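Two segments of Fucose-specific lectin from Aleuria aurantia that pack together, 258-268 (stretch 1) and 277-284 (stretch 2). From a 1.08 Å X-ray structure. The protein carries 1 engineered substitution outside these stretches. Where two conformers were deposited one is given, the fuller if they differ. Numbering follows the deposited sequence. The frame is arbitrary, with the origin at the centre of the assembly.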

ATOM      1  N   THR A 258       0.797   9.561 -15.403  1.00  9.41           N
ATOM      2  CA  THR A 258       1.585   8.897 -14.358  1.00  9.17           C
ATOM      3  C   THR A 258       0.718   7.933 -13.551  1.00  8.57           C
ATOM      4  O   THR A 258       0.524   8.116 -12.350  1.00  9.33           O
ATOM      5  CB  THR A 258       2.266   9.931 -13.452  1.00  9.84           C
ATOM      6  OG1 THR A 258       1.288  10.719 -12.770  1.00 11.32           O
ATOM      7  CG2 THR A 258       3.189  10.859 -14.214  1.00 10.08           C
ATOM      8  N   PRO A 259       0.180   6.869 -14.184  1.00  8.35           N
ATOM      9  CA  PRO A 259      -0.873   6.066 -13.566  1.00  8.14           C
ATOM     10  C   PRO A 259      -0.448   5.128 -12.426  1.00  7.66           C
ATOM     11  O   PRO A 259      -1.326   4.571 -11.779  1.00  9.30           O
ATOM     12  CB  PRO A 259      -1.430   5.255 -14.751  1.00  8.52           C
ATOM     13  CG  PRO A 259      -0.263   5.135 -15.698  1.00  8.44           C
ATOM     14  CD  PRO A 259       0.457   6.460 -15.571  1.00  8.50           C
ATOM     15  N   SER A 260       0.859   4.949 -12.198  1.00  6.54           N
ATOM     16  CA  SER A 260       1.325   4.090 -11.113  1.00  6.22           C
ATOM     17  C   SER A 260       1.358   4.852  -9.785  1.00  5.99           C
ATOM     18  O   SER A 260       1.442   6.070  -9.749  1.00  7.13           O
ATOM     19  CB  SER A 260       2.681   3.513 -11.408  1.00  6.27           C
ATOM     20  OG  SER A 260       3.682   4.523 -11.475  1.00  6.72           O
ATOM     21  N   LEU A 261       1.324   4.095  -8.686  1.00  5.83           N
ATOM     22  CA  LEU A 261       1.482   4.670  -7.359  1.00  5.93           C
ATOM     23  C   LEU A 261       2.954   4.914  -7.047  1.00  5.85           C
ATOM     24  O   LEU A 261       3.852   4.288  -7.615  1.00  5.87           O
ATOM     25  CB  LEU A 261       0.879   3.743  -6.302  1.00  5.87           C
ATOM     26  CG  LEU A 261      -0.645   3.656  -6.276  1.00  6.20           C
ATOM     27  CD1 LEU A 261      -1.072   2.482  -5.412  1.00  6.44           C
ATOM     28  CD2 LEU A 261      -1.272   4.951  -5.773  1.00  6.94           C
ATOM     29  N   PRO A 262       3.250   5.810  -6.079  1.00  6.08           N
ATOM     30  CA  PRO A 262       4.629   5.999  -5.636  1.00  6.40           C
ATOM     31  C   PRO A 262       5.279   4.684  -5.181  1.00  5.69           C
ATOM     32  O   PRO A 262       4.617   3.824  -4.593  1.00  6.02           O
ATOM     33  CB  PRO A 262       4.489   6.986  -4.470  1.00  6.63           C
ATOM     34  CG  PRO A 262       3.232   7.751  -4.802  1.00  6.87           C
ATOM     35  CD  PRO A 262       2.308   6.703  -5.380  1.00  6.59           C
ATOM     36  N   ASP A 263       6.580   4.561  -5.461  1.00  5.74           N
ATOM     37  CA  ASP A 263       7.463   3.538  -4.865  1.00  6.05           C
ATOM     38  C   ASP A 263       7.108   2.119  -5.331  1.00  5.43           C
ATOM     39  O   ASP A 263       7.518   1.142  -4.710  1.00  6.47           O
ATOM     40  CB  ASP A 263       7.457   3.634  -3.339  1.00  6.87           C
ATOM     41  CG  ASP A 263       7.893   5.007  -2.874  1.00  7.64           C
ATOM     42  OD1 ASP A 263       8.971   5.453  -3.312  1.00  9.68           O
ATOM     43  OD2 ASP A 263       7.148   5.634  -2.099  1.00  8.58           O
ATOM     44  N   THR A 264       6.438   2.007  -6.482  1.00  5.23           N
ATOM     45  CA  THR A 264       6.000   0.735  -7.036  1.00  5.21           C
ATOM     46  C   THR A 264       6.976   0.250  -8.115  1.00  5.00           C
ATOM     47  O   THR A 264       7.883   0.957  -8.541  1.00  5.56           O
ATOM     48  CB  THR A 264       4.578   0.851  -7.592  1.00  5.73           C
ATOM     49  OG1 THR A 264       4.570   1.859  -8.602  1.00  5.83           O
ATOM     50  CG2 THR A 264       3.566   1.156  -6.511  1.00  5.99           C
ATOM     51  N   PHE A 265       6.742  -0.982  -8.571  1.00  4.90           N
ATOM     52  CA  PHE A 265       7.650  -1.690  -9.474  1.00  5.06           C
ATOM     53  C   PHE A 265       6.967  -2.010 -10.805  1.00  5.07           C
ATOM     54  O   PHE A 265       5.743  -1.976 -10.916  1.00  5.55           O
ATOM     55  CB  PHE A 265       8.145  -2.964  -8.783  1.00  5.56           C
ATOM     56  CG  PHE A 265       8.913  -2.648  -7.527  1.00  5.71           C
ATOM     57  CD1 PHE A 265      10.222  -2.195  -7.599  1.00  6.74           C
ATOM     58  CD2 PHE A 265       8.305  -2.700  -6.284  1.00  5.62           C
ATOM     59  CE1 PHE A 265      10.915  -1.832  -6.455  1.00  7.41           C
ATOM     60  CE2 PHE A 265       9.002  -2.337  -5.141  1.00  5.98           C
ATOM     61  CZ  PHE A 265      10.303  -1.897  -5.230  1.00  6.86           C
ATOM     62  N   ILE A 266       7.791  -2.368 -11.797  1.00  4.64           N
ATOM     63  CA  ILE A 266       7.294  -2.841 -13.081  1.00  4.81           C
ATOM     64  C   ILE A 266       7.853  -4.238 -13.365  1.00  4.72           C
ATOM     65  O   ILE A 266       8.793  -4.711 -12.730  1.00  5.06           O
ATOM     66  CB  ILE A 266       7.627  -1.876 -14.241  1.00  5.23           C
ATOM     67  CG1 ILE A 266       9.131  -1.768 -14.516  1.00  5.57           C
ATOM     68  CG2 ILE A 266       6.985  -0.526 -13.991  1.00  5.71           C
ATOM     69  CD1 ILE A 266       9.477  -1.034 -15.798  1.00  5.77           C
ATOM     70  N   ALA A 267       7.263  -4.889 -14.367  1.00  4.85           N
ATOM     71  CA  ALA A 267       7.804  -6.103 -14.956  1.00  4.95           C
ATOM     72  C   ALA A 267       7.378  -6.136 -16.420  1.00  5.10           C
ATOM     73  O   ALA A 267       6.345  -5.570 -16.764  1.00  6.44           O
ATOM     74  CB  ALA A 267       7.307  -7.333 -14.230  1.00  5.59           C
ATOM     75  N   ALA A 268       8.162  -6.800 -17.266  1.00  5.16           N
ATOM     76  CA  ALA A 268       7.817  -6.904 -18.674  1.00  5.53           C
ATOM     77  C   ALA A 268       7.865  -8.364 -19.113  1.00  5.92           C
ATOM     78  O   ALA A 268       8.665  -9.151 -18.613  1.00  7.28           O
ATOM     79  CB  ALA A 268       8.742  -6.061 -19.522  1.00  6.04           C
ATOM     80  N   SER A 277       3.953  -6.912 -22.846  1.00  6.04           N
ATOM     81  CA  SER A 277       3.224  -6.387 -21.696  1.00  5.90           C
ATOM     82  C   SER A 277       4.214  -5.751 -20.720  1.00  5.51           C
ATOM     83  O   SER A 277       5.244  -6.353 -20.438  1.00  6.10           O
ATOM     84  CB  SER A 277       2.456  -7.466 -20.981  1.00  6.38           C
ATOM     85  OG  SER A 277       1.478  -8.046 -21.830  1.00  7.31           O
ATOM     86  N   VAL A 278       3.868  -4.575 -20.188  1.00  5.23           N
ATOM     87  CA  VAL A 278       4.644  -3.972 -19.103  1.00  5.23           C
ATOM     88  C   VAL A 278       3.673  -3.686 -17.957  1.00  5.24           C
ATOM     89  O   VAL A 278       2.805  -2.816 -18.065  1.00  5.96           O
ATOM     90  CB  VAL A 278       5.409  -2.703 -19.522  1.00  5.84           C
ATOM     91  CG1 VAL A 278       6.270  -2.200 -18.370  1.00  6.28           C
ATOM     92  CG2 VAL A 278       6.261  -2.936 -20.757  1.00  6.25           C
ATOM     93  N   PHE A 279       3.830  -4.444 -16.871  1.00  5.12           N
ATOM     94  CA  PHE A 279       2.938  -4.408 -15.718  1.00  5.22           C
ATOM     95  C   PHE A 279       3.366  -3.321 -14.732  1.00  5.28           C
ATOM     96  O   PHE A 279       4.557  -3.049 -14.578  1.00  5.76           O
ATOM     97  CB  PHE A 279       2.937  -5.764 -15.015  1.00  5.49           C
ATOM     98  CG  PHE A 279       2.400  -6.854 -15.895  1.00  5.84           C
ATOM     99  CD1 PHE A 279       1.039  -7.115 -15.927  1.00  6.69           C
ATOM    100  CD2 PHE A 279       3.232  -7.569 -16.744  1.00  6.10           C
ATOM    101  CE1 PHE A 279       0.527  -8.094 -16.763  1.00  7.25           C
ATOM    102  CE2 PHE A 279       2.714  -8.539 -17.588  1.00  6.51           C
ATOM    103  CZ  PHE A 279       1.362  -8.797 -17.601  1.00  7.02           C
ATOM    104  N   PHE A 280       2.370  -2.732 -14.060  1.00  5.20           N
ATOM    105  CA  PHE A 280       2.602  -1.729 -13.039  1.00  5.22           C
ATOM    106  C   PHE A 280       1.495  -1.820 -11.985  1.00  5.07           C
ATOM    107  O   PHE A 280       0.488  -2.510 -12.165  1.00  5.80           O
ATOM    108  CB  PHE A 280       2.713  -0.330 -13.662  1.00  5.78           C
ATOM    109  CG  PHE A 280       1.477   0.224 -14.325  1.00  6.15           C
ATOM    110  CD1 PHE A 280       1.207  -0.029 -15.665  1.00  6.59           C
ATOM    111  CD2 PHE A 280       0.609   1.051 -13.628  1.00  6.77           C
ATOM    112  CE1 PHE A 280       0.092   0.518 -16.281  1.00  7.08           C
ATOM    113  CE2 PHE A 280      -0.506   1.595 -14.244  1.00  7.40           C
ATOM    114  CZ  PHE A 280      -0.762   1.329 -15.569  1.00  7.47           C
ATOM    115  N   GLN A 281       1.713  -1.118 -10.869  1.00  5.04           N
ATOM    116  CA  GLN A 281       0.789  -1.142  -9.741  1.00  5.07           C
ATOM    117  C   GLN A 281       0.190   0.252  -9.553  1.00  5.34           C
ATOM    118  O   GLN A 281       0.914   1.241  -9.447  1.00  5.85           O
ATOM    119  CB  GLN A 281       1.497  -1.624  -8.476  1.00  5.06           C
ATOM    120  CG  GLN A 281       0.578  -1.705  -7.263  1.00  5.22           C
ATOM    121  CD  GLN A 281       1.290  -2.272  -6.058  1.00  5.18           C
ATOM    122  OE1 GLN A 281       2.275  -1.712  -5.582  1.00  5.82           O
ATOM    123  NE2 GLN A 281       0.816  -3.407  -5.563  1.00  5.84           N
ATOM    124  N   ALA A 282      -1.145   0.293  -9.466  1.00  5.75           N
ATOM    125  CA  ALA A 282      -1.906   1.531  -9.418  1.00  6.34           C
ATOM    126  C   ALA A 282      -2.893   1.495  -8.248  1.00  6.27           C
ATOM    127  O   ALA A 282      -3.025   0.494  -7.550  1.00  6.50           O
ATOM    128  CB  ALA A 282      -2.638   1.725 -10.723  1.00  7.03           C
ATOM    129  N   SER A 283      -3.600   2.609  -8.055  1.00  6.74           N
ATOM    130  CA  SER A 283      -4.650   2.681  -7.050  0.50  7.04           C
ATOM    131  C   SER A 283      -5.636   1.528  -7.260  1.00  6.98           C
ATOM    132  O   SER A 283      -5.902   1.110  -8.384  1.00  7.38           O
ATOM    133  CB  SER A 283      -5.354   4.007  -7.083  0.50  7.39           C
ATOM    134  OG  SER A 283      -6.060   4.165  -8.302  0.50  7.75           O
ATOM    135  N   GLY A 284      -6.167   1.008  -6.150  1.00  7.47           N
ATOM    136  CA  GLY A 284      -7.076  -0.128  -6.223  1.00  7.92           C
ATOM    137  C   GLY A 284      -7.046  -0.993  -4.969  1.00  7.77           C
ATOM    138  O   GLY A 284      -8.078  -1.157  -4.326  1.00  9.28           O
TER
HETATM  139  O   HOH W   1      -2.601   4.984  -9.291  1.00 12.91           O
HETATM  140  O   HOH W   2       4.234   0.354 -10.898  1.00  5.65           O
HETATM  141  O   HOH W   3       4.770  -2.331  -6.842  1.00  6.32           O

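The two stretches run antiparallel, but they meet as a regular sheet at one end only. There Ala267 and Phe279 form a hydrogen-bonded pair: Phe279 N donates to Ala267 O at 2.8 Å, and Ala267 N donates to Phe279 O at 3.3 Å. Ala268 and Val278 follow as a non-hydrogen-bonded pair with their CA atoms 4.3 Å apart. Such close backbones bring CA-H groups against carbonyls, as in Ile266 CA to Phe279 O (3.1 Å) and Ala268 CA to Ser277 O (3.2 Å). Beyond a type II turn from Leu261 to Thr264, direct bonding resumes once, with Leu261 N donating to Gln281 O at 3.0 Å and a nearly straight 166°.

Where the backbones part, water completes the bonding. One water donates to Thr264 OG1 and Phe265 O and accepts from Gln281 N, bridging Phe265 O and Gln281 N, which at 4.1 Å are too far apart to bond directly. A second accepts from Phe265 N and donates to Gln281 OE1, so the Gln281 amide side chain is tied through this water to Phe265 N. A third joins Pro259 O to Ser283 N. Thr264 suits the turn because its OG1 also donates to Leu261 O at 2.7 Å, while its CG2 lies 3.3 Å from Gln281 OE1.

The remaining contacts are largely apolar. Branched Ile266 meets two neighbours: CD1 lies 4.3 Å from Val278 CG1, and CG2 lies 4.3 Å from Phe280 CB. Small Ala268 shares a sheet face with Val278, CB to CG2 4.2 Å. The Phe280 side chain leaves its backbone sideways, but its ring comes nearer to stretch 1, with CE2 3.8 Å from Pro259 CB, where a compact, nonpolar pyrrolidine ring offers carbon without an unpaired polar group. Leu261 points toward stretch 2 and lays CD1 3.5 Å from Ala282 C, covering backbone with hydrocarbon.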